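Lipoprotein NlpE (Escherichia coli, PDB 2Z4I) takes part in copper homeostasis, activates the Cpx signalling pathway from the outer membrane and is needed for cells to adhere to hydrophobic surfaces. Local coordinates at residues Gly131-Thr143 against Met152-Leu164. The protein carries 1 engineered substitution. Sequence-based numbering, arbitrary orientation.
Sequences GMYFYMADAATFT and MVANNAELERSYL
Tyr133 sets the edge of its ring, at CD2 and CE2, against the face of Tyr163 in a T-shaped pair, centroids 5.2 Å apart and planes at 78°. Val153 CB lies at another edge, near the Tyr133 ring plane, and Leu159 CD2 comes within 3.9 Å of Tyr133 CE1. The CD2 side of the Tyr163 ring packs on Tyr135 CB (3.5 Å). One face of Tyr135 is taken by Glu160: CG stands over the ring centre, 3.6 Å from the centroid, a CH-pi contact. With the chain bent at chi2 (140°), the carboxylate runs out past the CE1-CZ side of the ring, nearly parallel to it (planes 16° apart), and Ala140 CA lies at the ring's edge. Were Tyr135 an alanine, Glu160 CG would probably lose the ring it lies against, and the carboxylate would be held by its polar partners with less to fix its rotation.

Asn156 N donates to Glu160 OE1 over 2.9 Å, from above the carboxylate plane, while Asn156 OD1 caps the helix by accepting from Leu159 N. Water 1 accepts from Tyr133 OH at 3.0 Å and donates to Ala154 O and Glu160 OE1. Next to the antiparallel pair Thr141-Met152, Val153 N donates to Ala140 O (3.0 Å), and water 2 joins Ala140 N to Val153 O and Asn155 OD1.

Helix 157-167 thus lies across strand 127-135 of the C-terminal OB-fold barrel, with the hydroxyl of Tyr163 bonded to Lys172 O beyond. Gripped by Asn156 N and water 1, the Glu160 carboxylate probably couples the capped helix start to the Tyr133 hydroxyl.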
ATOM      1  N   GLY A 131      21.769  11.498 -13.884  1.00 42.84           N
ATOM      2  CA  GLY A 131      21.717  11.564 -15.330  1.00 42.42           C
ATOM      3  C   GLY A 131      22.594  12.648 -15.906  1.00 43.62           C
ATOM      4  O   GLY A 131      23.171  13.445 -15.157  1.00 44.09           O
HETATM    5  N   MSE A 132      22.709  12.669 -17.233  1.00 42.78           N
HETATM    6  CA  MSE A 132      23.498  13.687 -17.901  1.00 43.02           C
HETATM    7  C   MSE A 132      22.546  14.821 -18.260  1.00 43.24           C
HETATM    8  O   MSE A 132      21.720  14.682 -19.157  1.00 43.89           O
HETATM    9  CB  MSE A 132      24.152  13.123 -19.168  1.00 45.19           C
HETATM   10  CG  MSE A 132      25.184  12.002 -18.942  1.00 47.10           C
HETATM   11 SE   MSE A 132      26.626  12.385 -17.675  1.00 54.13          SE
HETATM   12  CE  MSE A 132      27.346  13.994 -18.447  1.00 50.31           C
ATOM     13  N   TYR A 133      22.650  15.933 -17.540  1.00 44.46           N
ATOM     14  CA  TYR A 133      21.788  17.090 -17.772  1.00 46.43           C
ATOM     15  C   TYR A 133      22.368  17.972 -18.859  1.00 48.70           C
ATOM     16  O   TYR A 133      23.581  18.166 -18.931  1.00 49.32           O
ATOM     17  CB  TYR A 133      21.652  17.917 -16.494  1.00 46.42           C
ATOM     18  CG  TYR A 133      20.741  19.127 -16.611  1.00 45.43           C
ATOM     19  CD1 TYR A 133      19.361  19.003 -16.455  1.00 43.87           C
ATOM     20  CD2 TYR A 133      21.264  20.401 -16.858  1.00 43.90           C
ATOM     21  CE1 TYR A 133      18.526  20.113 -16.537  1.00 42.33           C
ATOM     22  CE2 TYR A 133      20.432  21.520 -16.943  1.00 42.56           C
ATOM     23  CZ  TYR A 133      19.064  21.367 -16.781  1.00 42.54           C
ATOM     24  OH  TYR A 133      18.229  22.464 -16.858  1.00 42.36           O
ATOM     25  N   PHE A 134      21.493  18.516 -19.696  1.00 50.68           N
ATOM     26  CA  PHE A 134      21.911  19.381 -20.786  1.00 52.15           C
ATOM     27  C   PHE A 134      20.858  20.438 -21.068  1.00 53.10           C
ATOM     28  O   PHE A 134      19.704  20.124 -21.332  1.00 52.79           O
ATOM     29  CB  PHE A 134      22.160  18.556 -22.046  1.00 52.07           C
ATOM     30  CG  PHE A 134      22.514  19.379 -23.241  1.00 52.87           C
ATOM     31  CD1 PHE A 134      21.571  19.631 -24.234  1.00 54.07           C
ATOM     32  CD2 PHE A 134      23.787  19.929 -23.367  1.00 53.72           C
ATOM     33  CE1 PHE A 134      21.893  20.421 -25.344  1.00 54.03           C
ATOM     34  CE2 PHE A 134      24.121  20.721 -24.471  1.00 54.10           C
ATOM     35  CZ  PHE A 134      23.171  20.969 -25.463  1.00 53.94           C
ATOM     36  N   TYR A 135      21.263  21.696 -21.012  1.00 54.57           N
ATOM     37  CA  TYR A 135      20.339  22.783 -21.261  1.00 56.96           C
ATOM     38  C   TYR A 135      20.819  23.657 -22.408  1.00 58.96           C
ATOM     39  O   TYR A 135      22.020  23.902 -22.558  1.00 59.24           O
ATOM     40  CB  TYR A 135      20.190  23.631 -20.006  1.00 57.58           C
ATOM     41  CG  TYR A 135      19.295  24.827 -20.198  1.00 58.24           C
ATOM     42  CD1 TYR A 135      17.928  24.667 -20.392  1.00 58.37           C
ATOM     43  CD2 TYR A 135      19.818  26.118 -20.200  1.00 58.25           C
ATOM     44  CE1 TYR A 135      17.107  25.754 -20.580  1.00 59.07           C
ATOM     45  CE2 TYR A 135      19.006  27.216 -20.390  1.00 58.39           C
ATOM     46  CZ  TYR A 135      17.649  27.027 -20.577  1.00 60.39           C
ATOM     47  OH  TYR A 135      16.825  28.116 -20.756  1.00 63.22           O
HETATM   48  N   MSE A 136      19.879  24.132 -23.215  1.00 60.81           N
HETATM   49  CA  MSE A 136      20.217  24.984 -24.343  1.00 63.09           C
HETATM   50  C   MSE A 136      18.984  25.507 -25.052  1.00 61.58           C
HETATM   51  O   MSE A 136      18.155  24.724 -25.521  1.00 61.29           O
HETATM   52  CB  MSE A 136      21.071  24.228 -25.348  1.00 68.27           C
HETATM   53  CG  MSE A 136      21.331  25.026 -26.604  1.00 75.02           C
HETATM   54 SE   MSE A 136      22.343  24.042 -27.908  1.00 87.07          SE
HETATM   55  CE  MSE A 136      20.943  22.869 -28.580  1.00 80.46           C
ATOM     56  N   ALA A 137      18.880  26.830 -25.148  1.00 59.41           N
ATOM     57  CA  ALA A 137      17.743  27.458 -25.800  1.00 57.10           C
ATOM     58  C   ALA A 137      16.472  27.053 -25.063  1.00 56.71           C
ATOM     59  O   ALA A 137      15.601  26.382 -25.620  1.00 57.74           O
ATOM     60  CB  ALA A 137      17.667  27.019 -27.257  1.00 54.86           C
ATOM     61  N   ASP A 138      16.386  27.445 -23.799  1.00 54.82           N
ATOM     62  CA  ASP A 138      15.226  27.137 -22.973  1.00 54.35           C
ATOM     63  C   ASP A 138      14.688  25.704 -23.027  1.00 52.42           C
ATOM     64  O   ASP A 138      13.488  25.470 -22.850  1.00 52.39           O
ATOM     65  CB  ASP A 138      14.108  28.111 -23.297  1.00 57.07           C
ATOM     66  CG  ASP A 138      14.469  29.518 -22.934  1.00 61.38           C
ATOM     67  OD1 ASP A 138      15.383  30.080 -23.582  1.00 64.70           O
ATOM     68  OD2 ASP A 138      13.854  30.059 -21.988  1.00 63.53           O
ATOM     69  N   ALA A 139      15.568  24.743 -23.259  1.00 48.18           N
ATOM     70  CA  ALA A 139      15.145  23.360 -23.298  1.00 45.45           C
ATOM     71  C   ALA A 139      16.121  22.545 -22.477  1.00 44.07           C
ATOM     72  O   ALA A 139      17.305  22.477 -22.790  1.00 45.11           O
ATOM     73  CB  ALA A 139      15.121  22.857 -24.723  1.00 45.21           C
ATOM     74  N   ALA A 140      15.631  21.935 -21.412  1.00 41.65           N
ATOM     75  CA  ALA A 140      16.494  21.119 -20.588  1.00 39.45           C
ATOM     76  C   ALA A 140      16.151  19.670 -20.844  1.00 38.31           C
ATOM     77  O   ALA A 140      14.983  19.329 -20.946  1.00 38.70           O
ATOM     78  CB  ALA A 140      16.284  21.444 -19.127  1.00 39.08           C
ATOM     79  N   THR A 141      17.170  18.832 -20.988  1.00 37.73           N
ATOM     80  CA  THR A 141      16.971  17.400 -21.172  1.00 39.11           C
ATOM     81  C   THR A 141      17.818  16.709 -20.117  1.00 38.39           C
ATOM     82  O   THR A 141      18.752  17.296 -19.587  1.00 39.16           O
ATOM     83  CB  THR A 141      17.394  16.912 -22.563  1.00 39.01           C
ATOM     84  OG1 THR A 141      18.626  17.533 -22.933  1.00 43.39           O
ATOM     85  CG2 THR A 141      16.332  17.245 -23.588  1.00 41.08           C
ATOM     86  N   PHE A 142      17.483  15.466 -19.808  1.00 38.70           N
ATOM     87  CA  PHE A 142      18.196  14.701 -18.793  1.00 37.30           C
ATOM     88  C   PHE A 142      18.269  13.263 -19.262  1.00 38.52           C
ATOM     89  O   PHE A 142      17.258  12.553 -19.284  1.00 37.29           O
ATOM     90  CB  PHE A 142      17.425  14.803 -17.471  1.00 36.42           C
ATOM     91  CG  PHE A 142      18.022  14.031 -16.319  1.00 33.44           C
ATOM     92  CD1 PHE A 142      17.751  12.684 -16.150  1.00 32.35           C
ATOM     93  CD2 PHE A 142      18.764  14.682 -15.343  1.00 33.36           C
ATOM     94  CE1 PHE A 142      18.194  11.993 -15.021  1.00 32.29           C
ATOM     95  CE2 PHE A 142      19.216  14.000 -14.208  1.00 33.56           C
ATOM     96  CZ  PHE A 142      18.928  12.654 -14.045  1.00 31.95           C
ATOM     97  N   THR A 143      19.456  12.847 -19.688  1.00 40.51           N
ATOM     98  CA  THR A 143      19.636  11.467 -20.117  1.00 42.83           C
ATOM     99  C   THR A 143      19.960  10.700 -18.837  1.00 44.12           C
ATOM    100  O   THR A 143      21.003  10.911 -18.211  1.00 44.14           O
ATOM    101  CB  THR A 143      20.771  11.338 -21.130  1.00 42.42           C
ATOM    102  OG1 THR A 143      20.437  12.081 -22.311  1.00 41.48           O
ATOM    103  CG2 THR A 143      20.971   9.875 -21.496  1.00 41.90           C
HETATM  104  N   MSE A 152      12.567  15.202 -20.611  1.00 45.37           N
HETATM  105  CA  MSE A 152      12.662  16.654 -20.544  1.00 45.39           C
HETATM  106  C   MSE A 152      12.590  17.089 -19.081  1.00 43.34           C
HETATM  107  O   MSE A 152      11.882  16.480 -18.275  1.00 44.69           O
HETATM  108  CB  MSE A 152      11.518  17.295 -21.302  1.00 49.61           C
HETATM  109  CG  MSE A 152      11.669  17.284 -22.796  1.00 57.14           C
HETATM  110 SE   MSE A 152       9.989  17.812 -23.571  1.00 67.41          SE
HETATM  111  CE  MSE A 152       9.345  16.033 -23.976  1.00 61.10           C
ATOM    112  N   VAL A 153      13.311  18.144 -18.735  1.00 39.00           N
ATOM    113  CA  VAL A 153      13.318  18.615 -17.364  1.00 36.64           C
ATOM    114  C   VAL A 153      12.624  19.966 -17.286  1.00 36.49           C
ATOM    115  O   VAL A 153      13.008  20.909 -17.967  1.00 37.44           O
ATOM    116  CB  VAL A 153      14.773  18.715 -16.839  1.00 34.26           C
ATOM    117  CG1 VAL A 153      14.784  19.105 -15.383  1.00 31.61           C
ATOM    118  CG2 VAL A 153      15.466  17.386 -17.027  1.00 30.43           C
ATOM    119  N   ALA A 154      11.584  20.050 -16.466  1.00 35.94           N
ATOM    120  CA  ALA A 154      10.839  21.293 -16.312  1.00 35.56           C
ATOM    121  C   ALA A 154      11.816  22.442 -16.110  1.00 35.98           C
ATOM    122  O   ALA A 154      12.743  22.334 -15.305  1.00 36.72           O
ATOM    123  CB  ALA A 154       9.887  21.198 -15.119  1.00 33.49           C
ATOM    124  N   ASN A 155      11.618  23.535 -16.845  1.00 34.09           N
ATOM    125  CA  ASN A 155      12.497  24.685 -16.712  1.00 31.44           C
ATOM    126  C   ASN A 155      12.594  25.113 -15.277  1.00 31.91           C
ATOM    127  O   ASN A 155      11.593  25.152 -14.575  1.00 32.91           O
ATOM    128  CB  ASN A 155      11.990  25.863 -17.532  1.00 28.04           C
ATOM    129  CG  ASN A 155      12.304  25.717 -18.979  1.00 27.00           C
ATOM    130  OD1 ASN A 155      11.837  24.785 -19.632  1.00 29.68           O
ATOM    131  ND2 ASN A 155      13.116  26.623 -19.498  1.00 23.68           N
ATOM    132  N   ASN A 156      13.812  25.428 -14.853  1.00 33.29           N
ATOM    133  CA  ASN A 156      14.075  25.890 -13.500  1.00 34.95           C
ATOM    134  C   ASN A 156      15.328  26.752 -13.541  1.00 37.42           C
ATOM    135  O   ASN A 156      16.445  26.252 -13.659  1.00 37.61           O
ATOM    136  CB  ASN A 156      14.284  24.716 -12.564  1.00 35.52           C
ATOM    137  CG  ASN A 156      14.495  25.154 -11.149  1.00 36.89           C
ATOM    138  OD1 ASN A 156      15.563  25.638 -10.792  1.00 40.77           O
ATOM    139  ND2 ASN A 156      13.467  25.014 -10.333  1.00 37.95           N
ATOM    140  N   ALA A 157      15.119  28.059 -13.458  1.00 40.17           N
ATOM    141  CA  ALA A 157      16.191  29.041 -13.514  1.00 41.77           C
ATOM    142  C   ALA A 157      17.473  28.617 -12.824  1.00 43.01           C
ATOM    143  O   ALA A 157      18.503  28.424 -13.470  1.00 42.18           O
ATOM    144  CB  ALA A 157      15.709  30.341 -12.924  1.00 42.87           C
ATOM    145  N   GLU A 158      17.399  28.472 -11.505  1.00 44.55           N
ATOM    146  CA  GLU A 158      18.560  28.099 -10.715  1.00 45.92           C
ATOM    147  C   GLU A 158      19.285  26.865 -11.216  1.00 45.21           C
ATOM    148  O   GLU A 158      20.515  26.865 -11.323  1.00 45.64           O
ATOM    149  CB  GLU A 158      18.176  27.899  -9.253  1.00 47.88           C
ATOM    150  CG  GLU A 158      19.373  27.988  -8.333  1.00 53.70           C
ATOM    151  CD  GLU A 158      20.388  29.033  -8.813  1.00 58.18           C
ATOM    152  OE1 GLU A 158      21.136  28.736  -9.776  1.00 59.91           O
ATOM    153  OE2 GLU A 158      20.429  30.153  -8.243  1.00 59.09           O
ATOM    154  N   LEU A 159      18.539  25.810 -11.519  1.00 42.94           N
ATOM    155  CA  LEU A 159      19.176  24.604 -12.012  1.00 42.19           C
ATOM    156  C   LEU A 159      19.990  24.948 -13.264  1.00 43.46           C
ATOM    157  O   LEU A 159      21.175  24.646 -13.344  1.00 44.32           O
ATOM    158  CB  LEU A 159      18.123  23.554 -12.334  1.00 38.32           C
ATOM    159  CG  LEU A 159      18.650  22.135 -12.534  1.00 36.09           C
ATOM    160  CD1 LEU A 159      19.248  21.626 -11.237  1.00 33.45           C
ATOM    161  CD2 LEU A 159      17.512  21.224 -12.976  1.00 34.20           C
ATOM    162  N   GLU A 160      19.356  25.610 -14.225  1.00 45.51           N
ATOM    163  CA  GLU A 160      20.015  25.986 -15.471  1.00 46.71           C
ATOM    164  C   GLU A 160      21.230  26.870 -15.243  1.00 47.89           C
ATOM    165  O   GLU A 160      22.225  26.770 -15.966  1.00 47.75           O
ATOM    166  CB  GLU A 160      19.020  26.693 -16.386  1.00 47.49           C
ATOM    167  CG  GLU A 160      17.892  25.790 -16.855  1.00 48.58           C
ATOM    168  CD  GLU A 160      16.557  26.503 -16.885  1.00 49.49           C
ATOM    169  OE1 GLU A 160      15.538  25.844 -17.166  1.00 50.19           O
ATOM    170  OE2 GLU A 160      16.526  27.722 -16.624  1.00 49.92           O
ATOM    171  N   ARG A 161      21.153  27.747 -14.249  1.00 49.15           N
ATOM    172  CA  ARG A 161      22.283  28.615 -13.949  1.00 50.90           C
ATOM    173  C   ARG A 161      23.442  27.700 -13.539  1.00 50.75           C
ATOM    174  O   ARG A 161      24.498  27.679 -14.175  1.00 50.54           O
ATOM    175  CB  ARG A 161      21.955  29.564 -12.791  1.00 53.15           C
ATOM    176  CG  ARG A 161      20.745  30.480 -12.991  1.00 58.25           C
ATOM    177  CD  ARG A 161      20.849  31.698 -12.063  1.00 61.57           C
ATOM    178  NE  ARG A 161      19.571  32.162 -11.509  1.00 65.21           N
ATOM    179  CZ  ARG A 161      18.609  32.779 -12.196  1.00 65.92           C
ATOM    180  NH1 ARG A 161      18.751  33.019 -13.497  1.00 65.78           N
ATOM    181  NH2 ARG A 161      17.505  33.179 -11.567  1.00 65.45           N
ATOM    182  N   SER A 162      23.206  26.932 -12.479  1.00 49.64           N
ATOM    183  CA  SER A 162      24.180  25.995 -11.936  1.00 48.18           C
ATOM    184  C   SER A 162      24.803  25.127 -13.017  1.00 47.48           C
ATOM    185  O   SER A 162      26.015  24.954 -13.058  1.00 47.45           O
ATOM    186  CB  SER A 162      23.510  25.115 -10.886  1.00 47.53           C
ATOM    187  OG  SER A 162      22.888  25.915  -9.890  1.00 46.62           O
ATOM    188  N   TYR A 163      23.975  24.577 -13.894  1.00 47.55           N
ATOM    189  CA  TYR A 163      24.492  23.740 -14.971  1.00 48.12           C
ATOM    190  C   TYR A 163      25.558  24.507 -15.743  1.00 49.48           C
ATOM    191  O   TYR A 163      26.691  24.053 -15.882  1.00 49.75           O
ATOM    192  CB  TYR A 163      23.367  23.328 -15.929  1.00 44.56           C
ATOM    193  CG  TYR A 163      23.839  22.877 -17.301  1.00 41.96           C
ATOM    194  CD1 TYR A 163      24.769  21.849 -17.437  1.00 41.53           C
ATOM    195  CD2 TYR A 163      23.348  23.476 -18.463  1.00 40.95           C
ATOM    196  CE1 TYR A 163      25.204  21.423 -18.693  1.00 41.82           C
ATOM    197  CE2 TYR A 163      23.774  23.061 -19.730  1.00 41.58           C
ATOM    198  CZ  TYR A 163      24.707  22.030 -19.840  1.00 43.31           C
ATOM    199  OH  TYR A 163      25.163  21.613 -21.083  1.00 42.13           O
ATOM    200  N   LEU A 164      25.177  25.679 -16.238  1.00 51.45           N
ATOM    201  CA  LEU A 164      26.074  26.517 -17.019  1.00 51.91           C
ATOM    202  C   LEU A 164      27.363  26.788 -16.259  1.00 53.41           C
ATOM    203  O   LEU A 164      28.460  26.636 -16.804  1.00 54.02           O
ATOM    204  CB  LEU A 164      25.376  27.833 -17.351  1.00 49.36           C
ATOM    205  CG  LEU A 164      24.145  27.700 -18.244  1.00 48.16           C
ATOM    206  CD1 LEU A 164      23.364  28.991 -18.239  1.00 46.92           C
ATOM    207  CD2 LEU A 164      24.575  27.326 -19.651  1.00 46.39           C
TER
HETATM  208  O   HOH W   1      15.351  22.852 -15.994  1.00 34.84           O
HETATM  209  O   HOH W   2      13.129  22.309 -20.323  1.00 40.22           O